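Local coordinates for abietadiene synthase, chloroplastic (Abies grandis, PDB 3S9V), which belongs to the terpene synthase family of plant enzymes and is a largely helical protein with a metal-binding domain of that family, at residues A[551-556]-A[573-578]; A[639-644]-A[752-757]. All blocks are in the same frame, centred on the assembly; numbering follows the deposited sequence.

Contact 1. Residues A[551-556]-A[573-578]; sequences KLFTES and KICFVG
The rings of Phe553 and Phe576 meet as a T-shaped pair, their planes 87° apart and their centroids separated by 5.2 Å. Phe553 presents a face, above whose rim lies Phe576 CD1, and Phe576 in turn has Phe553 CE2 at its edge, close to its own plane. One face of the Phe576 ring is occupied by Ser556, whose CB stands 3.7 Å from the ring centroid in a CH-pi contact. One residue before Phe576 on the same helix, Cys575 brings SG obliquely to the Phe553 ring, 3.8 Å from its CE2, as a sulfur-aromatic contact. With CG anti to the backbone N (chi1 -175°), Phe576 reaches across until its CZ is 3.3 Å from Ser556 CB; at the root of the side chain, Phe576 CB rests 3.6 Å from Phe553 CE2. The serine hydroxyl plays no part across the interface. It turns back along its helix to donate to Leu552 O at 2.7 Å, from the face of the carbonyl plane opposite to that used by Ser556 N, so two bonds grip one acceptor and the methylene is left for the ring.

Helices 547-559 and 570-594 run nearly parallel here, with local axes 11.0 Å apart and a crossing angle of -15°; the two phenylalanines span most of that distance, with Ser556 and Cys575 packed against them. Helix 521-541 adds a third wall, placing Leu537 and Tyr541 on Phe553, and Ile536 and Leu537 on Cys575. Tyr541 belongs to the DDLYD sequence, the aspartate-rich motif of terpene synthases, so this interface abuts the end of helix 521-541 that carries it. No hydrogen bond spans the two segments: cohesion comes from dispersion and ring electrostatics, and the hydroxyl of buried Ser556 is satisfied within its own helix.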
loop_
_atom_site.group_PDB
_atom_site.type_symbol
_atom_site.label_atom_id
_atom_site.label_comp_id
_atom_site.label_asym_id
_atom_site.label_seq_id
_atom_site.Cartn_x
_atom_site.Cartn_y
_atom_site.Cartn_z
ATOM N N LYS A 551 23.971 37.340 18.949
ATOM C CA LYS A 551 22.955 38.204 19.523
ATOM C C LYS A 551 22.556 39.344 18.575
ATOM O O LYS A 551 21.430 39.844 18.634
ATOM C CB LYS A 551 23.442 38.781 20.846
ATOM C CG LYS A 551 22.362 39.539 21.580
ATOM C CD LYS A 551 22.898 40.280 22.785
ATOM C CE LYS A 551 21.817 41.184 23.352
ATOM N NZ LYS A 551 21.263 42.090 22.300
ATOM N N LEU A 552 23.474 39.756 17.707
ATOM C CA LEU A 552 23.171 40.814 16.756
ATOM C C LEU A 552 22.173 40.273 15.741
ATOM O O LEU A 552 21.244 40.973 15.342
ATOM C CB LEU A 552 24.435 41.275 16.025
ATOM C CG LEU A 552 25.579 41.849 16.862
ATOM C CD1 LEU A 552 26.785 42.064 15.956
ATOM C CD2 LEU A 552 25.157 43.154 17.522
ATOM N N PHE A 553 22.363 39.023 15.326
ATOM C CA PHE A 553 21.454 38.412 14.363
ATOM C C PHE A 553 20.063 38.287 14.988
ATOM O O PHE A 553 19.062 38.709 14.402
ATOM C CB PHE A 553 21.975 37.033 13.936
ATOM C CG PHE A 553 21.350 36.512 12.659
ATOM C CD1 PHE A 553 20.078 35.939 12.663
ATOM C CD2 PHE A 553 22.035 36.610 11.444
ATOM C CE1 PHE A 553 19.499 35.473 11.480
ATOM C CE2 PHE A 553 21.463 36.147 10.255
ATOM C CZ PHE A 553 20.194 35.579 10.275
ATOM N N THR A 554 20.005 37.719 16.187
ATOM C CA THR A 554 18.734 37.545 16.884
ATOM C C THR A 554 18.025 38.887 17.067
ATOM O O THR A 554 16.808 38.997 16.854
ATOM C CB THR A 554 18.946 36.883 18.266
ATOM O OG1 THR A 554 19.633 35.639 18.091
ATOM C CG2 THR A 554 17.619 36.614 18.946
ATOM N N GLU A 555 18.792 39.904 17.457
ATOM C CA GLU A 555 18.249 41.242 17.669
ATOM C C GLU A 555 17.779 41.873 16.359
ATOM O O GLU A 555 16.772 42.589 16.326
ATOM C CB GLU A 555 19.305 42.145 18.313
ATOM C CG GLU A 555 18.867 43.601 18.475
ATOM C CD GLU A 555 17.905 43.803 19.632
ATOM O OE1 GLU A 555 16.855 43.128 19.674
ATOM O OE2 GLU A 555 18.203 44.647 20.504
ATOM N N SER A 556 18.516 41.616 15.285
ATOM C CA SER A 556 18.162 42.163 13.980
ATOM C C SER A 556 16.794 41.639 13.576
ATOM O O SER A 556 15.954 42.391 13.083
ATOM C CB SER A 556 19.194 41.761 12.918
ATOM O OG SER A 556 20.473 42.315 13.186
ATOM N N LYS A 573 26.892 39.245 8.183
ATOM C CA LYS A 573 26.238 40.361 7.505
ATOM C C LYS A 573 25.551 39.903 6.235
ATOM O O LYS A 573 24.382 40.204 6.001
ATOM C CB LYS A 573 27.274 41.436 7.169
ATOM C CG LYS A 573 26.735 42.644 6.428
ATOM C CD LYS A 573 27.863 43.631 6.161
ATOM C CE LYS A 573 27.419 44.788 5.280
ATOM N NZ LYS A 573 28.561 45.693 4.959
ATOM N N ILE A 574 26.300 39.179 5.413
ATOM C CA ILE A 574 25.793 38.650 4.160
ATOM C C ILE A 574 24.606 37.736 4.454
ATOM O O ILE A 574 23.528 37.885 3.869
ATOM C CB ILE A 574 26.897 37.838 3.434
ATOM C CG1 ILE A 574 28.003 38.779 2.948
ATOM C CG2 ILE A 574 26.305 37.052 2.278
ATOM C CD1 ILE A 574 29.194 38.047 2.356
ATOM N N CYS A 575 24.813 36.794 5.370
ATOM C CA CYS A 575 23.770 35.855 5.738
ATOM C C CYS A 575 22.478 36.580 6.089
ATOM O O CYS A 575 21.420 36.251 5.561
ATOM C CB CYS A 575 24.218 34.992 6.921
ATOM S SG CYS A 575 22.906 33.946 7.579
ATOM N N PHE A 576 22.562 37.572 6.969
ATOM C CA PHE A 576 21.376 38.311 7.375
ATOM C C PHE A 576 20.707 39.084 6.234
ATOM O O PHE A 576 19.493 38.980 6.047
ATOM C CB PHE A 576 21.690 39.291 8.509
ATOM C CG PHE A 576 20.471 39.993 9.029
ATOM C CD1 PHE A 576 19.522 39.299 9.768
ATOM C CD2 PHE A 576 20.226 41.325 8.707
ATOM C CE1 PHE A 576 18.339 39.915 10.175
ATOM C CE2 PHE A 576 19.046 41.951 9.111
ATOM C CZ PHE A 576 18.099 41.242 9.844
ATOM N N VAL A 577 21.485 39.866 5.485
ATOM C CA VAL A 577 20.924 40.637 4.379
ATOM C C VAL A 577 20.098 39.700 3.507
ATOM O O VAL A 577 18.967 40.022 3.140
ATOM C CB VAL A 577 22.035 41.316 3.527
ATOM C CG1 VAL A 577 21.428 41.979 2.301
ATOM C CG2 VAL A 577 22.762 42.367 4.363
ATOM N N GLY A 578 20.667 38.537 3.195
ATOM C CA GLY A 578 19.957 37.553 2.397
ATOM C C GLY A 578 18.690 37.107 3.114
ATOM O O GLY A 578 17.621 37.033 2.513
#

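Contact 2. Residues A[639-644]-A[752-757]; sequences IALGTV and RIMQLF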
loop_
_atom_site.group_PDB
_atom_site.type_symbol
_atom_site.label_atom_id
_atom_site.label_comp_id
_atom_site.label_asym_id
_atom_site.label_seq_id
_atom_site.Cartn_x
_atom_site.Cartn_y
_atom_site.Cartn_z
ATOM N N ILE A 639 15.797 21.482 15.831
ATOM C CA ILE A 639 15.865 20.671 14.618
ATOM C C ILE A 639 15.207 21.426 13.451
ATOM O O ILE A 639 15.370 21.068 12.292
ATOM C CB ILE A 639 15.218 19.254 14.851
ATOM C CG1 ILE A 639 15.590 18.317 13.703
ATOM C CG2 ILE A 639 13.710 19.363 15.034
ATOM C CD1 ILE A 639 17.100 18.102 13.550
ATOM N N ALA A 640 14.459 22.473 13.792
ATOM C CA ALA A 640 13.804 23.381 12.845
ATOM C C ALA A 640 12.689 22.917 11.912
ATOM O O ALA A 640 12.302 23.665 11.014
ATOM C CB ALA A 640 14.874 24.102 12.024
ATOM N N LEU A 641 12.154 21.720 12.107
ATOM C CA LEU A 641 11.070 21.264 11.241
ATOM C C LEU A 641 9.819 22.116 11.459
ATOM O O LEU A 641 9.090 22.422 10.511
ATOM C CB LEU A 641 10.756 19.791 11.503
ATOM C CG LEU A 641 11.952 18.857 11.293
ATOM C CD1 LEU A 641 11.528 17.424 11.550
ATOM C CD2 LEU A 641 12.493 19.019 9.875
ATOM N N GLY A 642 9.577 22.509 12.708
ATOM C CA GLY A 642 8.412 23.322 12.998
ATOM C C GLY A 642 8.394 24.620 12.195
ATOM O O GLY A 642 7.361 25.001 11.650
ATOM N N THR A 643 9.542 25.290 12.132
ATOM C CA THR A 643 9.703 26.563 11.417
ATOM C C THR A 643 9.352 26.437 9.932
ATOM O O THR A 643 8.612 27.264 9.381
ATOM C CB THR A 643 11.160 27.078 11.573
ATOM O OG1 THR A 643 11.368 27.445 12.938
ATOM C CG2 THR A 643 11.440 28.286 10.663
ATOM N N VAL A 644 9.876 25.388 9.303
ATOM C CA VAL A 644 9.621 25.124 7.900
ATOM C C VAL A 644 8.112 24.982 7.663
ATOM O O VAL A 644 7.554 25.562 6.731
ATOM C CB VAL A 644 10.329 23.832 7.472
ATOM C CG1 VAL A 644 10.103 23.584 5.982
ATOM C CG2 VAL A 644 11.816 23.932 7.804
ATOM N N ARG A 752 8.420 12.250 8.038
ATOM C CA ARG A 752 8.834 11.118 7.213
ATOM C C ARG A 752 10.137 11.384 6.477
ATOM O O ARG A 752 11.015 10.523 6.429
ATOM C CB ARG A 752 7.749 10.774 6.198
ATOM C CG ARG A 752 6.417 10.431 6.827
ATOM C CD ARG A 752 5.343 10.261 5.772
ATOM N NE ARG A 752 5.203 8.878 5.353
ATOM C CZ ARG A 752 4.290 8.459 4.485
ATOM N NH1 ARG A 752 3.448 9.325 3.939
ATOM N NH2 ARG A 752 4.197 7.170 4.190
ATOM N N ILE A 753 10.256 12.572 5.895
ATOM C CA ILE A 753 11.465 12.934 5.175
ATOM C C ILE A 753 12.682 12.708 6.068
ATOM O O ILE A 753 13.711 12.237 5.596
ATOM C CB ILE A 753 11.416 14.410 4.694
ATOM C CG1 ILE A 753 10.688 14.486 3.355
ATOM C CG2 ILE A 753 12.819 14.972 4.524
ATOM C CD1 ILE A 753 11.379 13.692 2.244
ATOM N N MET A 754 12.559 13.027 7.355
ATOM C CA MET A 754 13.669 12.833 8.285
ATOM C C MET A 754 13.911 11.342 8.548
ATOM O O MET A 754 15.051 10.892 8.645
ATOM C CB MET A 754 13.399 13.569 9.599
ATOM C CG MET A 754 13.422 15.098 9.486
ATOM S SD MET A 754 15.044 15.800 9.062
ATOM C CE MET A 754 15.894 15.628 10.642
ATOM N N GLN A 755 12.837 10.575 8.671
ATOM C CA GLN A 755 12.978 9.149 8.889
ATOM C C GLN A 755 13.732 8.549 7.694
ATOM O O GLN A 755 14.519 7.622 7.853
ATOM C CB GLN A 755 11.603 8.492 9.017
ATOM C CG GLN A 755 10.880 8.785 10.321
ATOM C CD GLN A 755 11.695 8.378 11.524
ATOM O OE1 GLN A 755 12.277 7.301 11.548
ATOM N NE2 GLN A 755 11.733 9.233 12.534
ATOM N N LEU A 756 13.497 9.091 6.499
ATOM C CA LEU A 756 14.159 8.597 5.294
ATOM C C LEU A 756 15.628 9.029 5.202
ATOM O O LEU A 756 16.511 8.207 4.958
ATOM C CB LEU A 756 13.411 9.065 4.040
ATOM C CG LEU A 756 14.022 8.618 2.701
ATOM C CD1 LEU A 756 13.955 7.099 2.574
ATOM C CD2 LEU A 756 13.279 9.269 1.551
ATOM N N PHE A 757 15.897 10.312 5.409
ATOM C CA PHE A 757 17.266 10.786 5.318
ATOM C C PHE A 757 18.182 10.196 6.375
ATOM O O PHE A 757 19.357 9.977 6.113
ATOM C CB PHE A 757 17.324 12.316 5.408
ATOM C CG PHE A 757 16.927 13.021 4.141
ATOM C CD1 PHE A 757 17.019 14.406 4.050
ATOM C CD2 PHE A 757 16.466 12.310 3.040
ATOM C CE1 PHE A 757 16.658 15.073 2.881
ATOM C CE2 PHE A 757 16.106 12.963 1.871
ATOM C CZ PHE A 757 16.202 14.350 1.792
#
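A helix break in the terpene synthase fold supplies one side of this contact: helix 628-638 ends just before Ile639, and helix 641-648 starts with Leu641. Ala640 joins them, leaving helical geometry with a positive phi of 65° and serving as N-cap residue of the following helix. An interrupted helix of this kind is a familiar feature of the class I terpene synthase fold. Across from it, close to the C-terminal end of helix 741-757, a single side chain, Met754, answers both residues that flank the break.

Met754 is folded rather than extended, bent at chi2 (-65°) and again at chi3 (-75°). The two bends divide the chain between its partners. Its CG lies against the isopropyl end of Leu641, 3.6 Å from CD1 and 4.0 Å from CD2, while SD is farther from the leucine, 4.2 Å from CD2. Beyond the sulfur, the methyl CE meets Ile639 tip to tip, 4.0 Å from its CD1. The leucine chain, by contrast, passes the methionine at a slant. The side chains bridge backbones that remain well apart, with CA of Leu641 and CA of Met754 9.3 Å from each other.

On either segment, neighbouring residues are engaged elsewhere. Thr643 OG1 is hydrogen-bonded to Gln609 and Arg666, and Arg752 pairs with Glu749 and makes a cation-pi contact with Trp425. Ile753 packs on helix 504-514.

Between the two segments there is no hydrogen bond or charge pair, and the 121 Å² buried is modest. The contact therefore rests on van der Waals attraction alone, without the directional demands of polar bonds, and the curled thioether adapts one side chain to both sides of the break.

Contact 1 closes before contact 2 opens along the chain, and their centres are 24 Å apart; the nearest atoms stay about 11 Å from each other, so the two do not touch. Contact 1 joins helices close in sequence, 547-559 and 570-594, far out at about 46 Å from the chain centre. Contact 2, about 23 Å from that centre, brings the region of helix 641-648 together with helix 741-757, more than a hundred residues later. Helix 521-541 links them: it packs on residues of contact 1 and, at segment 639-644, on Ala640, Thr643 and Val644, which neighbour the residues that make contact 2. Local and long-range apolar packing thus meet around one helix of the metal-binding domain.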